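Local coordinates for protein valine-pyruvate aminotransferase (PDB 3G7Q) that catalyses amino-group transfer between valine and pyruvate with pyridoxal 5'-phosphate as cofactor, and probably serves alanine biosynthesis, at residues 241-246 / 261-266; 181-186 / 215-220; 79-84 / 99-104. All coordinates share one frame; numbering follows the deposited sequence. Where two conformers were deposited one is given.

Contact 1: residues 241-246 / 261-266; sequences NIILCM and IIANDK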
loop_
_atom_site.group_PDB
_atom_site.type_symbol
_atom_site.label_atom_id
_atom_site.label_comp_id
_atom_site.label_asym_id
_atom_site.label_seq_id
_atom_site.Cartn_x
_atom_site.Cartn_y
_atom_site.Cartn_z
ATOM N N ASN A 241 16.324 -7.483 19.054
ATOM C CA ASN A 241 15.657 -8.700 18.570
ATOM C C ASN A 241 14.135 -8.548 18.539
ATOM O O ASN A 241 13.407 -9.527 18.329
ATOM C CB ASN A 241 16.011 -9.909 19.426
ATOM C CG ASN A 241 15.709 -11.233 18.731
ATOM O OD1 ASN A 241 16.034 -11.399 17.573
ATOM N ND2 ASN A 241 15.098 -12.175 19.443
ATOM N N ILE A 242 13.648 -7.341 18.789
ATOM C CA ILE A 242 12.212 -7.090 18.756
ATOM C C ILE A 242 11.858 -6.284 17.515
ATOM O O ILE A 242 12.599 -5.394 17.096
ATOM C CB ILE A 242 11.726 -6.398 20.028
ATOM C CG1 ILE A 242 11.818 -7.394 21.186
ATOM C CG2 ILE A 242 10.271 -5.917 19.855
ATOM C CD1 ILE A 242 11.438 -6.863 22.471
ATOM N N ILE A 243 10.746 -6.645 16.899
ATOM C CA ILE A 243 10.202 -5.919 15.757
ATOM C C ILE A 243 8.878 -5.356 16.262
ATOM O O ILE A 243 7.980 -6.111 16.593
ATOM C CB ILE A 243 9.987 -6.811 14.529
ATOM C CG1 ILE A 243 11.305 -7.519 14.110
ATOM C CG2 ILE A 243 9.453 -5.975 13.338
ATOM C CD1 ILE A 243 11.099 -8.548 12.998
ATOM N N LEU A 244 8.762 -4.031 16.291
ATOM C CA LEU A 244 7.599 -3.354 16.855
ATOM C C LEU A 244 6.806 -2.643 15.765
ATOM O O LEU A 244 7.365 -1.776 15.095
ATOM C CB LEU A 244 8.116 -2.371 17.908
ATOM C CG LEU A 244 7.205 -1.448 18.707
ATOM C CD1 LEU A 244 6.111 -2.249 19.344
ATOM C CD2 LEU A 244 8.065 -0.713 19.758
ATOM N N CYS A 245 5.515 -2.978 15.611
ATOM C CA CYS A 245 4.670 -2.382 14.575
ATOM C C CYS A 245 3.731 -1.379 15.217
ATOM O O CYS A 245 3.046 -1.707 16.189
ATOM C CB CYS A 245 3.865 -3.439 13.844
ATOM S SG CYS A 245 4.953 -4.665 13.052
HETATM N N MSE A 246 3.717 -0.164 14.675
HETATM C CA MSE A 246 2.859 0.906 15.152
HETATM C C MSE A 246 2.065 1.434 13.971
HETATM O O MSE A 246 2.356 1.122 12.819
HETATM C CB MSE A 246 3.686 2.003 15.834
HETATM C CG MSE A 246 4.489 1.491 17.047
HETATM SE SE MSE A 246 5.437 2.962 17.879
HETATM C CE MSE A 246 3.613 3.539 19.098
ATOM N N ILE A 261 7.417 0.389 11.351
ATOM C CA ILE A 261 8.100 -0.801 11.860
ATOM C C ILE A 261 9.384 -0.350 12.510
ATOM O O ILE A 261 10.167 0.408 11.914
ATOM C CB ILE A 261 8.441 -1.821 10.770
ATOM C CG1 ILE A 261 7.173 -2.374 10.122
ATOM C CG2 ILE A 261 9.267 -2.973 11.326
ATOM C CD1 ILE A 261 7.478 -3.170 8.835
ATOM N N ILE A 262 9.615 -0.821 13.729
ATOM C CA ILE A 262 10.846 -0.498 14.471
ATOM C C ILE A 262 11.578 -1.811 14.662
ATOM O O ILE A 262 11.016 -2.746 15.218
ATOM C CB ILE A 262 10.504 0.210 15.800
ATOM C CG1 ILE A 262 9.774 1.531 15.495
ATOM C CG2 ILE A 262 11.763 0.495 16.622
ATOM C CD1 ILE A 262 8.983 2.014 16.608
ATOM N N ALA A 263 12.827 -1.877 14.209
ATOM C CA ALA A 263 13.607 -3.120 14.258
ATOM C C ALA A 263 15.075 -2.833 14.085
ATOM O O ALA A 263 15.455 -1.684 13.824
ATOM C CB ALA A 263 13.117 -4.092 13.162
ATOM N N ASN A 264 15.911 -3.862 14.221
ATOM C CA ASN A 264 17.346 -3.693 13.982
ATOM C C ASN A 264 17.551 -3.275 12.513
ATOM O O ASN A 264 16.698 -3.531 11.664
ATOM C CB ASN A 264 18.171 -4.938 14.375
ATOM C CG ASN A 264 17.853 -6.178 13.542
ATOM O OD1 ASN A 264 17.846 -6.147 12.307
ATOM N ND2 ASN A 264 17.645 -7.301 14.227
ATOM N N ASP A 265 18.657 -2.598 12.233
ATOM C CA ASP A 265 18.890 -2.049 10.868
ATOM C C ASP A 265 18.929 -3.065 9.717
ATOM O O ASP A 265 18.549 -2.723 8.590
ATOM C CB ASP A 265 20.125 -1.139 10.840
ATOM C CG ASP A 265 21.349 -1.790 11.404
ATOM O OD1 ASP A 265 21.636 -2.952 11.057
ATOM O OD2 ASP A 265 22.039 -1.114 12.192
ATOM N N LYS A 266 19.360 -4.295 10.002
ATOM C CA LYS A 266 19.382 -5.351 8.988
ATOM C C LYS A 266 17.980 -5.732 8.571
ATOM O O LYS A 266 17.705 -5.951 7.390
ATOM C CB LYS A 266 20.143 -6.584 9.488
ATOM C CG LYS A 266 21.631 -6.338 9.658
ATOM C CD LYS A 266 22.401 -7.626 9.944
HETATM O O HOH W 1 14.690 -6.172 15.520
#
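Segments 241-246 and 261-266 run antiparallel, and L244 and I262 form a hydrogen-bonded pair. L244 N donates to I262 O at 2.8 Å, with an angle of 170° at the hydrogen. The return bond, from I262 N to L244 O, is also 2.8 Å but more bent, at 155°. Both donors lie in the plane of the carbonyl they reach. C245 and I261 follow as a non-hydrogen-bonded pair.

The I262 side chain carries much of the contact. Its CB sits beside the partner strand, 4.1 Å from L244 CB and near L244 O. CG1 is anti to the carbonyl carbon (chi1 -61°), so it still skirts L244 O. The side chain then crosses that of M246, a selenomethionine, at a slant, and I262 CD1 lies 3.9 Å from M246 SE.

On the other face, I243 and I261 run alongside each other in the same sense. I243 CG2 meets I261 CG2 at 3.6 Å, while I243 CG1 rests 4.0 Å from A263 CB. Helices 107-118 and 265-278 cover this face.

Past I262 the direct bonding stops and a water takes over. It donates to I242 O at 2.7 Å and accepts from N264 N at 2.9 Å. N264 is the N-cap of helix 265-278, and its OD1 accepts from T267 N.

The arrangement is a beta hairpin with a long connection. It places the antiparallel strand 259-262 in the otherwise parallel central sheet, as in the large domain of fold type I pyridoxal-phosphate enzymes.

Contact 2: residues 181-186 / 215-220; sequences TGMICV and PLVIDN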
loop_
_atom_site.group_PDB
_atom_site.type_symbol
_atom_site.label_atom_id
_atom_site.label_comp_id
_atom_site.label_asym_id
_atom_site.label_seq_id
_atom_site.Cartn_x
_atom_site.Cartn_y
_atom_site.Cartn_z
ATOM N N THR A 181 10.273 -22.777 13.622
ATOM C CA THR A 181 9.644 -21.516 13.987
ATOM C C THR A 181 10.479 -20.390 13.417
ATOM O O THR A 181 11.657 -20.263 13.748
ATOM C CB THR A 181 9.569 -21.352 15.505
ATOM O OG1 THR A 181 8.932 -22.502 16.071
ATOM C CG2 THR A 181 8.779 -20.077 15.883
ATOM N N GLY A 182 9.878 -19.576 12.562
ATOM C CA GLY A 182 10.585 -18.461 11.947
ATOM C C GLY A 182 10.481 -17.161 12.735
ATOM O O GLY A 182 11.371 -16.326 12.661
HETATM N N MSE A 183 9.383 -16.989 13.461
HETATM C CA MSE A 183 9.150 -15.795 14.264
HETATM C C MSE A 183 8.028 -16.037 15.243
HETATM O O MSE A 183 7.184 -16.912 15.031
HETATM C CB MSE A 183 8.811 -14.578 13.390
HETATM C CG MSE A 183 7.767 -14.802 12.322
HETATM SE SE MSE A 183 7.287 -13.101 11.404
HETATM C CE MSE A 183 6.048 -12.616 12.413
ATOM N N ILE A 184 8.038 -15.237 16.308
ATOM C CA ILE A 184 7.040 -15.294 17.362
ATOM C C ILE A 184 6.279 -13.978 17.251
ATOM O O ILE A 184 6.895 -12.918 17.213
ATOM C CB ILE A 184 7.688 -15.426 18.733
ATOM C CG1 ILE A 184 8.566 -16.686 18.782
ATOM C CG2 ILE A 184 6.613 -15.430 19.816
ATOM C CD1 ILE A 184 9.279 -16.948 20.136
ATOM N N CYS A 185 4.955 -14.050 17.209
ATOM C CA CYS A 185 4.152 -12.858 16.990
ATOM C C CYS A 185 3.061 -12.667 18.035
ATOM O O CYS A 185 2.277 -13.573 18.276
ATOM C CB CYS A 185 3.524 -12.958 15.608
ATOM S SG CYS A 185 2.719 -11.453 15.086
ATOM N N VAL A 186 3.011 -11.482 18.642
ATOM C CA VAL A 186 2.004 -11.138 19.637
ATOM C C VAL A 186 1.562 -9.696 19.367
ATOM O O VAL A 186 2.216 -8.963 18.638
ATOM C CB VAL A 186 2.520 -11.239 21.085
ATOM C CG1 VAL A 186 2.908 -12.642 21.437
ATOM C CG2 VAL A 186 3.696 -10.281 21.313
ATOM N N PRO A 215 13.068 -13.482 15.662
ATOM C CA PRO A 215 12.512 -12.238 16.191
ATOM C C PRO A 215 11.228 -12.392 16.980
ATOM O O PRO A 215 10.439 -13.316 16.731
ATOM C CB PRO A 215 12.173 -11.434 14.929
ATOM C CG PRO A 215 11.982 -12.467 13.853
ATOM C CD PRO A 215 12.914 -13.589 14.197
ATOM N N LEU A 216 11.022 -11.466 17.907
ATOM C CA LEU A 216 9.756 -11.348 18.625
ATOM C C LEU A 216 9.074 -10.141 18.027
ATOM O O LEU A 216 9.578 -9.041 18.140
ATOM C CB LEU A 216 9.959 -11.128 20.114
ATOM C CG LEU A 216 8.709 -10.851 20.952
ATOM C CD1 LEU A 216 7.654 -11.953 20.764
ATOM C CD2 LEU A 216 9.100 -10.638 22.453
ATOM N N VAL A 217 7.932 -10.362 17.381
ATOM C CA VAL A 217 7.214 -9.312 16.691
ATOM C C VAL A 217 6.052 -8.897 17.578
ATOM O O VAL A 217 5.275 -9.754 18.013
ATOM C CB VAL A 217 6.709 -9.807 15.310
ATOM C CG1 VAL A 217 6.028 -8.680 14.557
ATOM C CG2 VAL A 217 7.878 -10.364 14.475
ATOM N N ILE A 218 5.954 -7.600 17.869
ATOM C CA ILE A 218 4.894 -7.049 18.722
ATOM C C ILE A 218 4.082 -5.996 17.967
ATOM O O ILE A 218 4.610 -4.970 17.539
ATOM C CB ILE A 218 5.439 -6.413 20.022
ATOM C CG1 ILE A 218 6.369 -7.390 20.752
ATOM C CG2 ILE A 218 4.264 -5.968 20.909
ATOM C CD1 ILE A 218 7.135 -6.794 21.983
ATOM N N ASP A 219 2.805 -6.277 17.772
ATOM C CA ASP A 219 1.914 -5.345 17.131
ATOM C C ASP A 219 1.390 -4.379 18.210
ATOM O O ASP A 219 0.633 -4.790 19.097
ATOM C CB ASP A 219 0.769 -6.063 16.465
ATOM C CG ASP A 219 -0.078 -5.122 15.621
ATOM O OD1 ASP A 219 0.152 -3.894 15.672
ATOM O OD2 ASP A 219 -0.934 -5.628 14.884
ATOM N N ASN A 220 1.801 -3.108 18.104
ATOM C CA ASN A 220 1.507 -2.024 19.065
ATOM C C ASN A 220 0.546 -1.004 18.424
ATOM O O ASN A 220 0.572 0.172 18.782
ATOM C CB ASN A 220 2.814 -1.355 19.448
ATOM C CG ASN A 220 2.755 -0.466 20.713
ATOM O OD1 ASN A 220 3.041 0.736 20.667
ATOM N ND2 ASN A 220 2.428 -1.058 21.816
#
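Four backbone hydrogen bonds join these parallel strands. I184 N donates to P215 O, and V217 N donates to I184 O at 2.8 Å, nearly along the C=O axis. V186 N then reaches V217 O at 2.9 Å, and D219 N reaches V186 O at 2.9 Å. I184 and V186 thus each give and receive one bond.

Side chains pair on both faces. M183, a selenomethionine, has CG tucked between the backbone N and the carbonyl carbon (chi1 48°). Its chain bends and brings CE over to V217 CG2 at 3.6 Å, while its CB lies 3.8 Å from P215 CG. On the opposite face, L216 CD1 leans across to I184 CG2 at 3.8 Å. V186 CG2 lies alongside I218 CG1 at 4.0 Å.

Further out, F115 and F111 of helix 107-118 cover M183, C185 and V217. Strands 129-132 and 242-247 flank the pair. D219 OD1 accepts a hydrogen bond from A221 N, two residues further along the chain.

This is the beta-alpha-beta unit through helix 199-211. The strands are joined by main-chain hydrogen bonds and apolar contacts, with no salt bridge between them.

Contact 3: residues 79-84 / 99-104; sequences ALLNAL and QNIALT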
loop_
_atom_site.group_PDB
_atom_site.type_symbol
_atom_site.label_atom_id
_atom_site.label_comp_id
_atom_site.label_asym_id
_atom_site.label_seq_id
_atom_site.Cartn_x
_atom_site.Cartn_y
_atom_site.Cartn_z
ATOM N N ALA A 79 11.732 12.947 6.869
ATOM C CA ALA A 79 11.577 13.834 8.017
ATOM C C ALA A 79 10.900 13.074 9.167
ATOM O O ALA A 79 11.237 13.272 10.345
ATOM C CB ALA A 79 10.772 15.068 7.643
ATOM N N LEU A 80 9.953 12.205 8.821
ATOM C CA LEU A 80 9.228 11.423 9.833
ATOM C C LEU A 80 10.118 10.373 10.498
ATOM O O LEU A 80 10.015 10.163 11.707
ATOM C CB LEU A 80 7.996 10.754 9.231
ATOM C CG LEU A 80 7.167 9.905 10.200
ATOM C CD1 LEU A 80 6.683 10.746 11.377
ATOM C CD2 LEU A 80 6.002 9.245 9.493
ATOM N N LEU A 81 10.967 9.694 9.731
ATOM C CA LEU A 81 11.891 8.729 10.338
ATOM C C LEU A 81 12.730 9.421 11.412
ATOM O O LEU A 81 12.928 8.857 12.497
ATOM C CB LEU A 81 12.796 8.056 9.307
ATOM C CG LEU A 81 12.145 7.180 8.224
ATOM C CD1 LEU A 81 13.242 6.492 7.418
ATOM C CD2 LEU A 81 11.168 6.152 8.773
ATOM N N ASN A 82 13.210 10.631 11.117
ATOM C CA ASN A 82 13.984 11.424 12.071
ATOM C C ASN A 82 13.155 11.843 13.281
ATOM O O ASN A 82 13.628 11.775 14.415
ATOM C CB ASN A 82 14.557 12.699 11.426
ATOM C CG ASN A 82 15.627 12.421 10.384
ATOM O OD1 ASN A 82 16.071 11.290 10.205
ATOM N ND2 ASN A 82 16.051 13.472 9.687
ATOM N N ALA A 83 11.926 12.287 13.030
ATOM C CA ALA A 83 11.020 12.743 14.088
ATOM C C ALA A 83 10.619 11.616 15.034
ATOM O O ALA A 83 10.623 11.791 16.265
ATOM C CB ALA A 83 9.767 13.386 13.475
ATOM N N LEU A 84 10.273 10.473 14.467
ATOM C CA LEU A 84 9.923 9.300 15.271
ATOM C C LEU A 84 11.120 8.801 16.088
ATOM O O LEU A 84 10.959 8.385 17.238
ATOM C CB LEU A 84 9.428 8.173 14.381
ATOM C CG LEU A 84 8.016 8.245 13.820
ATOM C CD1 LEU A 84 7.798 7.182 12.714
ATOM C CD2 LEU A 84 6.999 8.080 14.930
ATOM N N GLN A 99 17.594 4.500 10.833
ATOM C CA GLN A 99 17.899 3.211 10.203
ATOM C C GLN A 99 17.189 2.044 10.889
ATOM O O GLN A 99 17.248 0.916 10.398
ATOM C CB GLN A 99 19.398 2.913 10.207
ATOM C CG GLN A 99 20.287 4.103 9.924
ATOM C CD GLN A 99 20.566 4.921 11.181
ATOM O OE1 GLN A 99 21.086 4.403 12.179
ATOM N NE2 GLN A 99 20.235 6.199 11.129
ATOM N N ASN A 100 16.581 2.306 12.052
ATOM C CA ASN A 100 15.777 1.328 12.767
ATOM C C ASN A 100 14.285 1.475 12.478
ATOM O O ASN A 100 13.478 0.764 13.076
ATOM C CB ASN A 100 15.974 1.481 14.277
ATOM C CG ASN A 100 17.384 1.224 14.711
ATOM O OD1 ASN A 100 18.069 2.135 15.166
ATOM N ND2 ASN A 100 17.859 -0.004 14.508
ATOM N N ILE A 101 13.911 2.338 11.538
ATOM C CA ILE A 101 12.500 2.583 11.259
ATOM C C ILE A 101 12.162 2.467 9.762
ATOM O O ILE A 101 12.911 2.961 8.912
ATOM C CB ILE A 101 12.099 3.985 11.728
ATOM C CG1 ILE A 101 12.563 4.229 13.190
ATOM C CG2 ILE A 101 10.604 4.171 11.605
ATOM C CD1 ILE A 101 12.096 5.573 13.769
ATOM N N ALA A 102 11.054 1.790 9.466
ATOM C CA ALA A 102 10.529 1.663 8.089
ATOM C C ALA A 102 9.050 2.024 8.132
ATOM O O ALA A 102 8.360 1.774 9.134
ATOM C CB ALA A 102 10.739 0.247 7.565
ATOM N N LEU A 103 8.544 2.644 7.068
ATOM C CA LEU A 103 7.144 3.010 6.991
ATOM C C LEU A 103 6.460 2.132 5.959
ATOM O O LEU A 103 7.089 1.726 4.984
ATOM C CB LEU A 103 6.999 4.469 6.593
ATOM C CG LEU A 103 7.743 5.496 7.438
ATOM C CD1 LEU A 103 7.500 6.895 6.890
ATOM C CD2 LEU A 103 7.294 5.386 8.895
ATOM N N THR A 104 5.180 1.830 6.175
ATOM C CA THR A 104 4.403 1.012 5.256
ATOM C C THR A 104 3.026 1.658 5.131
ATOM O O THR A 104 2.751 2.644 5.793
ATOM C CB THR A 104 4.196 -0.422 5.790
ATOM O OG1 THR A 104 3.375 -0.358 6.964
ATOM C CG2 THR A 104 5.549 -1.128 6.106
#
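Helix 79-84 passes over strand 101-104 with axes 9.0 Å apart at closest approach and N-to-C directions 128° apart. The strand is an edge strand, within this chain, of the central sheet of the fold type I aminotransferase large domain. The helix belongs to 77-92, which leads into that strand through a loop and a short 3-10 turn. No hydrogen bond links the two segments, so the contact is made by aliphatic side chains.

I101 and L103 both point toward the helix, while A102 between them points away. L80, L81 and L84 meet them from the helix. L81 does most of the work. Its CG is anti to the carbonyl carbon (chi1 -63°) and its chain is extended (chi2 -174°), which drives the tip down to the strand. There L81 CD2 sits between the two strand side chains. It touches I101 CG2 at 3.5 Å and L103 CG at 3.7 Å. The L81 and I101 side chains pass each other head to tail.

L80 reaches L103 from another angle. Its CG is anti to the backbone N, and L80 CD2 crosses obliquely to L103 CD1 at 3.8 Å. L84 lies one helical turn on from L80, and its N donates to L80 O within the helix. L84 CB meets I101 CD1 at 3.8 Å.

Other parts of the fold close around this layer. M290 of helix 285-295 touches L80 and L84. I260, on the neighbouring strand, packs against L84, I101 and L103.

I101 also reaches up to the helix backbone: with CG1 anti to the carbonyl carbon and the chain extended beyond it, I101 CD1 ends 3.6 Å from L81 O.

In the fold
From the N terminus, contact 3 comes first. It closes the loop between helix 77-92 and edge strand 101-104. Contact 2 follows, bringing strands 181-187 and 216-219 together across helix 199-211. Contact 1 comes last and closes the long loop from strand 242-247 back to strand 259-262. The three are in series and none nests in or crosses another. All meet in one sheet. Strand 216-219 of contact 2 lies beside strand 242-247 of contact 1. Strand 259-262 of contact 1 lies beside strand 101-104 of contact 3. Contacts 2 and 3 do not touch, their nearest atoms being about 10 Å apart, so contact 1 bridges them.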